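Long-range contact in hypoxic response protein 1 (Mycobacterium tuberculosis, PDB 1Y5H), which is a secreted, homodimeric CBS-domain protein of unknown function that probably binds zinc and, unlike some CBS-domain relatives, does not seem to bind AMP: residues V87-S92 / V108-E113. Residues are numbered along the deposited sequence; the frame is centred on the assembly and turned at random.
Sequences VDANAS and VPVISE
Val-87 is gripped at both ends of its backbone by strand 107-112. Its N donates to Pro-109 O at 3.1 Å, and its O accepts from Ile-111 N at 2.9 Å. Both bonds run nearly along the C=O axis of the acceptor. The strands are parallel, with Val-87 beside Val-110 and Asp-88 beside Ile-111. A third bond, Ala-89 N to Ile-111 O, is weak and bent (131° at the hydrogen). There the chain leaves the strand in a type I turn, closed by Ala-91 N to Asp-88 O at 2.9 Å. On the face of Val-87 and Val-110, Val-87 splits its methyls: CG1 meets Val-108 CG1 at 4.0 Å, and CG2 meets Val-110 CG2 at 4.1 Å. Val-110 CG1, anti to its backbone N, reaches across to Ala-89 CA at 3.6 Å. Asp-88 lies on the opposite face, with Ile-111. Its OD2 takes Asn-90 N from above the carboxylate plane, forming an Asx turn. OD1 accepts from a water weakly linked to Ser-112 OG. Ser-92 N-caps helix 93-103, the crossover of this beta-alpha-beta unit in the second CBS repeat. Val-99 of that helix touches Val-87 and Val-108. Ala-10 of helix 10-13 touches Val-87 and Val-110, while strand 115-121 flanks strand 107-112 on its other edge.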
loop_
_atom_site.group_PDB
_atom_site.type_symbol
_atom_site.label_atom_id
_atom_site.label_comp_id
_atom_site.label_asym_id
_atom_site.label_seq_id
_atom_site.Cartn_x
_atom_site.Cartn_y
_atom_site.Cartn_z
ATOM N N VAL A 87 3.028 -13.833 -16.390
ATOM C CA VAL A 87 2.772 -13.989 -17.809
ATOM C C VAL A 87 4.050 -14.499 -18.448
ATOM O O VAL A 87 5.154 -14.267 -17.943
ATOM C CB VAL A 87 2.362 -12.662 -18.499
ATOM C CG1 VAL A 87 1.042 -12.173 -17.933
ATOM C CG2 VAL A 87 3.452 -11.609 -18.329
ATOM N N ASP A 88 3.888 -15.211 -19.555
ATOM C CA ASP A 88 5.017 -15.746 -20.298
ATOM C C ASP A 88 5.656 -14.586 -21.055
ATOM O O ASP A 88 4.993 -13.592 -21.356
ATOM C CB ASP A 88 4.529 -16.812 -21.280
ATOM C CG ASP A 88 5.620 -17.288 -22.212
ATOM O OD1 ASP A 88 6.630 -17.836 -21.720
ATOM O OD2 ASP A 88 5.468 -17.112 -23.440
ATOM N N ALA A 89 6.942 -14.712 -21.359
ATOM C CA ALA A 89 7.662 -13.661 -22.067
ATOM C C ALA A 89 7.030 -13.318 -23.418
ATOM O O ALA A 89 7.204 -12.212 -23.926
ATOM C CB ALA A 89 9.113 -14.068 -22.258
ATOM N N ASN A 90 6.289 -14.262 -23.987
ATOM C CA ASN A 90 5.643 -14.047 -25.284
ATOM C C ASN A 90 4.190 -13.594 -25.173
ATOM O O ASN A 90 3.493 -13.488 -26.181
ATOM C CB ASN A 90 5.706 -15.332 -26.117
ATOM C CG ASN A 90 7.087 -15.600 -26.676
ATOM O OD1 ASN A 90 7.390 -16.713 -27.106
ATOM N ND2 ASN A 90 7.933 -14.576 -26.685
ATOM N N ALA A 91 3.738 -13.323 -23.953
ATOM C CA ALA A 91 2.360 -12.894 -23.732
ATOM C C ALA A 91 2.043 -11.557 -24.394
ATOM O O ALA A 91 2.890 -10.665 -24.473
ATOM C CB ALA A 91 2.073 -12.811 -22.230
ATOM N N SER A 92 0.809 -11.422 -24.869
ATOM C CA SER A 92 0.374 -10.192 -25.516
ATOM C C SER A 92 -0.088 -9.173 -24.479
ATOM O O SER A 92 -0.266 -9.498 -23.303
ATOM C CB SER A 92 -0.793 -10.477 -26.461
ATOM O OG SER A 92 -1.953 -10.805 -25.715
ATOM N N VAL A 108 3.116 -7.173 -13.050
ATOM C CA VAL A 108 3.136 -8.623 -13.139
ATOM C C VAL A 108 4.517 -9.144 -13.506
ATOM O O VAL A 108 5.231 -8.525 -14.289
ATOM C CB VAL A 108 2.131 -9.087 -14.218
ATOM C CG1 VAL A 108 2.224 -10.581 -14.433
ATOM C CG2 VAL A 108 0.723 -8.685 -13.805
ATOM N N PRO A 109 4.910 -10.290 -12.931
ATOM C CA PRO A 109 6.220 -10.880 -13.227
ATOM C C PRO A 109 6.179 -11.539 -14.600
ATOM O O PRO A 109 5.138 -12.039 -15.026
ATOM C CB PRO A 109 6.406 -11.929 -12.125
ATOM C CG PRO A 109 5.380 -11.599 -11.089
ATOM C CD PRO A 109 4.230 -11.026 -11.857
ATOM N N VAL A 110 7.309 -11.529 -15.295
ATOM C CA VAL A 110 7.400 -12.165 -16.604
ATOM C C VAL A 110 8.312 -13.377 -16.441
ATOM O O VAL A 110 9.412 -13.269 -15.886
ATOM C CB VAL A 110 7.976 -11.197 -17.652
ATOM C CG1 VAL A 110 8.029 -11.872 -19.012
ATOM C CG2 VAL A 110 7.118 -9.946 -17.714
ATOM N N ILE A 111 7.842 -14.530 -16.908
ATOM C CA ILE A 111 8.582 -15.779 -16.789
ATOM C C ILE A 111 9.015 -16.348 -18.133
ATOM O O ILE A 111 8.322 -16.198 -19.140
ATOM C CB ILE A 111 7.721 -16.853 -16.067
ATOM C CG1 ILE A 111 7.324 -16.356 -14.672
ATOM C CG2 ILE A 111 8.480 -18.166 -15.968
ATOM C CD1 ILE A 111 8.496 -16.086 -13.758
ATOM N N SER A 112 10.172 -16.997 -18.130
ATOM C CA SER A 112 10.716 -17.628 -19.324
ATOM C C SER A 112 11.529 -18.813 -18.834
ATOM O O SER A 112 12.531 -18.640 -18.142
ATOM C CB SER A 112 11.613 -16.657 -20.091
ATOM O OG SER A 112 12.040 -17.225 -21.319
ATOM N N GLU A 113 11.082 -20.016 -19.179
ATOM C CA GLU A 113 11.766 -21.234 -18.762
ATOM C C GLU A 113 11.723 -21.373 -17.241
ATOM O O GLU A 113 12.694 -21.804 -16.617
ATOM C CB GLU A 113 13.214 -21.219 -19.253
HETATM O O HOH W 1 9.228 -18.091 -22.928
#